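Local coordinates for ribonucleoside-diphosphate reductase (Sulfolobus acidocaldarius DSM 639, PDB 6QRZ), which is an R2-like ligand-binding oxidase carrying a mixed manganese-iron cofactor in a ferritin-like, almost wholly helical fold, at residues M107-R112 with Y237-R241; T203-I207 with F277-F283. All coordinates share one frame; numbering follows the deposited sequence.

How the contacts relate
Contacts 1 and 2 lie on opposite sides of the chain's centre in a ferritin-like helical bundle. Their own centres lie 37 Å apart and their nearest atoms about 23 Å, so they do not touch. They are related through the chain: helix 192-211 of contact 2 is followed directly by helix 215-245 of contact 1, and the segments of the two contacts alternate along the sequence. Helix 215-245 also supplies Glu228 and His231 to the metal site. The side chain of Leu238 in contact 1 remains about 12 Å from the iron, which makes it a distant neighbour of the cofactor.

Contact 1 of 2, residues M107-R112 with Y237-R241; sequences MINEGR and YLITR
Arg112 and Arg241 slide past each other from opposite directions and lay their guanidinium groups flat together, with centres 3.3 Å apart and planes only 14° from parallel. Arg241 CZ sits over the centre of the Arg112 group. Arg241 runs straight from its helix and bends at chi3 (64°), which turns its flat end against the partner. Glu110 OE2 lies in the plane of the Arg241 guanidinium, at its edge, and takes a nearly straight salt-bridge hydrogen bond from Arg241 NH1 (3.2 Å, 163°), although the donor comes from above the carboxylate plane. Asp115 holds Arg112 through NE in a second salt bridge, so the like charges are probably offset by Glu110 on Arg241 and Asp115 on Arg112. Tyr237 OH stands at the edge of the Arg112 group, 3.8 Å from Arg112 NH2. The apolar part of the contact is a meeting of Met107 and Leu238 tip to tip, Met107 CE reaching Leu238 CD1 at 3.7 Å while also lying at the edge of the Arg241 guanidinium. Gly111, with positive phi, forms a Schellman motif after helix 100-109, and Arg112 follows as N-cap of helix 113-139. Met107 packs against that next helix, and helix 178-190 flanks the contact through Leu181 beside Glu110 and Val185 beside Leu238. Arg112 and Tyr237 both touch Lys311, while Ile108 packs on Thr101 of the second subunit.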
# COMPACT_ATOMS: atom_id res chain seq x y z
N MET A 107 -8.63 1.40 -10.63
CA MET A 107 -9.72 1.24 -9.68
C MET A 107 -10.16 2.57 -9.08
O MET A 107 -11.31 2.69 -8.65
CB MET A 107 -9.32 0.27 -8.57
CG MET A 107 -9.17 -1.16 -9.04
SD MET A 107 -10.69 -1.81 -9.76
CE MET A 107 -10.14 -3.41 -10.35
N ILE A 108 -9.28 3.57 -9.05
CA ILE A 108 -9.69 4.90 -8.63
C ILE A 108 -10.59 5.54 -9.68
O ILE A 108 -11.62 6.14 -9.36
CB ILE A 108 -8.46 5.77 -8.32
CG1 ILE A 108 -7.70 5.20 -7.12
CG2 ILE A 108 -8.88 7.21 -8.04
CD1 ILE A 108 -6.38 5.89 -6.85
N ASN A 109 -10.21 5.41 -10.96
CA ASN A 109 -11.06 5.90 -12.04
C ASN A 109 -12.33 5.07 -12.19
O ASN A 109 -13.31 5.55 -12.77
CB ASN A 109 -10.29 5.92 -13.35
CG ASN A 109 -9.24 7.01 -13.40
OD1 ASN A 109 -9.49 8.13 -12.95
ND2 ASN A 109 -8.07 6.70 -13.94
N GLU A 110 -12.33 3.83 -11.68
CA GLU A 110 -13.53 3.00 -11.68
C GLU A 110 -14.39 3.22 -10.45
O GLU A 110 -15.50 2.68 -10.37
CB GLU A 110 -13.13 1.52 -11.79
CG GLU A 110 -14.23 0.62 -12.35
CD GLU A 110 -13.76 -0.80 -12.58
OE1 GLU A 110 -12.54 -1.06 -12.46
OE2 GLU A 110 -14.61 -1.67 -12.87
N GLY A 111 -13.91 4.01 -9.48
CA GLY A 111 -14.68 4.28 -8.28
C GLY A 111 -14.77 3.14 -7.30
O GLY A 111 -15.49 3.25 -6.31
N ARG A 112 -14.05 2.04 -7.54
CA ARG A 112 -14.09 0.87 -6.67
C ARG A 112 -13.10 1.07 -5.52
O ARG A 112 -11.99 0.53 -5.51
CB ARG A 112 -13.79 -0.40 -7.45
CG ARG A 112 -14.65 -0.58 -8.69
CD ARG A 112 -14.36 -1.90 -9.37
NE ARG A 112 -14.56 -3.02 -8.46
CZ ARG A 112 -15.71 -3.67 -8.32
NH1 ARG A 112 -16.77 -3.31 -9.02
NH2 ARG A 112 -15.80 -4.68 -7.46
N TYR A 237 -11.05 -13.14 -8.12
CA TYR A 237 -12.27 -12.35 -8.00
C TYR A 237 -12.31 -11.22 -9.02
O TYR A 237 -13.36 -10.92 -9.59
CB TYR A 237 -12.40 -11.79 -6.58
CG TYR A 237 -13.51 -10.79 -6.41
CD1 TYR A 237 -14.83 -11.20 -6.26
CD2 TYR A 237 -13.25 -9.43 -6.39
CE1 TYR A 237 -15.85 -10.29 -6.10
CE2 TYR A 237 -14.26 -8.50 -6.24
CZ TYR A 237 -15.56 -8.94 -6.09
OH TYR A 237 -16.58 -8.03 -5.93
N LEU A 238 -11.16 -10.59 -9.28
CA LEU A 238 -11.12 -9.48 -10.23
C LEU A 238 -11.37 -9.97 -11.65
O LEU A 238 -12.15 -9.37 -12.39
CB LEU A 238 -9.78 -8.76 -10.13
CG LEU A 238 -9.70 -7.28 -10.53
CD1 LEU A 238 -8.41 -6.66 -10.03
CD2 LEU A 238 -9.84 -7.07 -12.03
N ILE A 239 -10.71 -11.06 -12.05
CA ILE A 239 -10.85 -11.54 -13.42
C ILE A 239 -12.24 -12.15 -13.62
O ILE A 239 -12.85 -11.96 -14.68
CB ILE A 239 -9.72 -12.52 -13.77
CG1 ILE A 239 -9.79 -12.92 -15.25
CG2 ILE A 239 -9.76 -13.75 -12.88
CD1 ILE A 239 -9.52 -11.77 -16.19
N THR A 240 -12.76 -12.86 -12.62
CA THR A 240 -14.11 -13.39 -12.73
C THR A 240 -15.15 -12.28 -12.77
O THR A 240 -16.19 -12.43 -13.42
CB THR A 240 -14.41 -14.35 -11.58
OG1 THR A 240 -14.19 -13.69 -10.33
CG2 THR A 240 -13.53 -15.59 -11.66
N ARG A 241 -14.89 -11.17 -12.08
CA ARG A 241 -15.80 -10.03 -12.15
C ARG A 241 -15.84 -9.44 -13.55
O ARG A 241 -16.87 -8.90 -13.97
CB ARG A 241 -15.38 -8.96 -11.13
CG ARG A 241 -16.32 -7.77 -11.06
CD ARG A 241 -15.88 -6.77 -10.00
NE ARG A 241 -14.58 -6.18 -10.31
CZ ARG A 241 -14.42 -5.07 -11.04
NH1 ARG A 241 -15.48 -4.45 -11.54
NH2 ARG A 241 -13.20 -4.60 -11.27

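Contact 2 of 2, residues T203-I207 with F277-F283; sequences TFKHI and FGLTPDF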
# COMPACT_ATOMS: atom_id res chain seq x y z
N THR A 203 8.58 -25.77 -5.19
CA THR A 203 10.01 -26.00 -5.22
C THR A 203 10.63 -25.76 -3.85
O THR A 203 11.50 -26.52 -3.41
CB THR A 203 10.67 -25.10 -6.27
OG1 THR A 203 10.10 -25.37 -7.56
CG2 THR A 203 12.17 -25.34 -6.33
N PHE A 204 10.19 -24.71 -3.16
CA PHE A 204 10.62 -24.50 -1.78
C PHE A 204 10.10 -25.59 -0.86
O PHE A 204 10.70 -25.86 0.19
CB PHE A 204 10.16 -23.13 -1.28
CG PHE A 204 10.99 -21.98 -1.79
CD1 PHE A 204 12.32 -22.16 -2.11
CD2 PHE A 204 10.43 -20.72 -1.94
CE1 PHE A 204 13.08 -21.10 -2.57
CE2 PHE A 204 11.18 -19.66 -2.40
CZ PHE A 204 12.51 -19.85 -2.72
N LYS A 205 8.98 -26.23 -1.22
CA LYS A 205 8.42 -27.28 -0.38
C LYS A 205 9.31 -28.52 -0.35
O LYS A 205 9.48 -29.14 0.70
CB LYS A 205 7.02 -27.64 -0.88
CG LYS A 205 6.35 -28.78 -0.13
CD LYS A 205 4.99 -29.10 -0.71
CE LYS A 205 4.31 -30.24 0.04
NZ LYS A 205 4.05 -29.89 1.46
N HIS A 206 9.90 -28.88 -1.49
CA HIS A 206 10.76 -30.05 -1.57
C HIS A 206 12.19 -29.77 -1.14
O HIS A 206 12.95 -30.72 -0.89
CB HIS A 206 10.75 -30.62 -2.99
CG HIS A 206 9.40 -31.04 -3.47
ND1 HIS A 206 8.73 -32.13 -2.96
CD2 HIS A 206 8.58 -30.51 -4.41
CE1 HIS A 206 7.56 -32.26 -3.56
NE2 HIS A 206 7.44 -31.28 -4.44
N ILE A 207 12.59 -28.50 -1.04
CA ILE A 207 13.94 -28.16 -0.60
C ILE A 207 14.02 -28.09 0.92
O ILE A 207 15.00 -28.57 1.51
CB ILE A 207 14.38 -26.83 -1.25
CG1 ILE A 207 14.60 -27.02 -2.75
CG2 ILE A 207 15.64 -26.29 -0.58
CD1 ILE A 207 15.02 -25.75 -3.47
N PHE A 277 18.77 -30.77 -5.07
CA PHE A 277 17.76 -30.97 -4.02
C PHE A 277 16.82 -32.13 -4.34
O PHE A 277 15.69 -32.18 -3.85
CB PHE A 277 16.95 -29.69 -3.78
CG PHE A 277 17.78 -28.52 -3.33
CD1 PHE A 277 18.18 -28.42 -2.01
CD2 PHE A 277 18.14 -27.52 -4.22
CE1 PHE A 277 18.94 -27.34 -1.58
CE2 PHE A 277 18.90 -26.44 -3.80
CZ PHE A 277 19.30 -26.35 -2.48
N GLY A 278 17.28 -33.09 -5.14
CA GLY A 278 16.45 -34.20 -5.54
C GLY A 278 15.26 -33.82 -6.39
O GLY A 278 14.22 -34.49 -6.35
N LEU A 279 15.37 -32.74 -7.16
CA LEU A 279 14.28 -32.26 -7.99
C LEU A 279 14.37 -32.85 -9.39
O LEU A 279 15.46 -32.95 -9.97
CB LEU A 279 14.29 -30.73 -8.07
CG LEU A 279 14.00 -29.98 -6.77
CD1 LEU A 279 14.17 -28.48 -6.98
CD2 LEU A 279 12.60 -30.30 -6.28
N THR A 280 13.22 -33.24 -9.93
CA THR A 280 13.12 -33.78 -11.28
C THR A 280 12.64 -32.70 -12.23
O THR A 280 11.63 -32.04 -11.94
CB THR A 280 12.16 -34.97 -11.31
OG1 THR A 280 12.62 -35.98 -10.40
CG2 THR A 280 12.09 -35.56 -12.71
N PRO A 281 13.31 -32.49 -13.37
CA PRO A 281 12.84 -31.45 -14.30
C PRO A 281 11.47 -31.73 -14.88
O PRO A 281 10.77 -30.79 -15.28
CB PRO A 281 13.93 -31.43 -15.38
CG PRO A 281 14.56 -32.78 -15.30
CD PRO A 281 14.53 -33.16 -13.85
N ASP A 282 11.07 -33.00 -14.96
CA ASP A 282 9.73 -33.35 -15.44
C ASP A 282 8.66 -33.18 -14.37
O ASP A 282 7.47 -33.30 -14.69
CB ASP A 282 9.72 -34.78 -15.97
CG ASP A 282 10.61 -34.97 -17.18
OD1 ASP A 282 10.77 -34.00 -17.95
OD2 ASP A 282 11.15 -36.08 -17.35
N PHE A 283 9.04 -32.92 -13.12
CA PHE A 283 8.07 -32.76 -12.04
C PHE A 283 7.69 -31.30 -11.82
O PHE A 283 6.50 -31.00 -11.65
CB PHE A 283 8.63 -33.35 -10.75
CG PHE A 283 7.72 -33.19 -9.56
CD1 PHE A 283 6.61 -34.00 -9.41
CD2 PHE A 283 7.99 -32.23 -8.60
CE1 PHE A 283 5.77 -33.85 -8.32
CE2 PHE A 283 7.15 -32.08 -7.51
CZ PHE A 283 6.05 -32.89 -7.37
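Ile207 lies across one face of the Phe277 ring, and this CH-pi packing is the main aromatic-aliphatic element of the contact. Ile207 CG2 approaches over the face, offset toward the rim, 3.9 Å from the centroid of the Phe277 ring and 25° from its normal. The other branch follows the opposite part of the same face, with Ile207 CG1 3.6 Å from Phe277 CG and Ile207 CD1 3.7 Å from Phe277 CD2. Replacing Phe277 by an alanine would probably strip both branches of Ile207 of the surface they rest on and open a gap between the loop and helix 192-211. Purely aliphatic contacts come from Leu279, whose two methyls divide their work: CD1 meets Thr203 CG2 at 3.8 Å, the side chains crossing at about a right angle, and CD2 meets His206 CB, also at 3.8 Å. With its hydroxyl bonded to Ser199 O within the helix, Thr203 presents its methyl to Leu279. In this ferritin-like bundle, residues 277-280 form the lead-in to helix 281-301; Phe277 and Gly278 both have positive phi, and Thr280 occupies the N-cap without a side-chain capping bond. The last kind of interaction is an oblique aromatic pair. His206 and Phe283 come from opposite directions, their centroids 5.2 Å apart and planes at 75°, and His206 NE2 points to the Phe283 edge near CE2. Phe283 extends toward it with CG anti to the backbone N (chi1 178°).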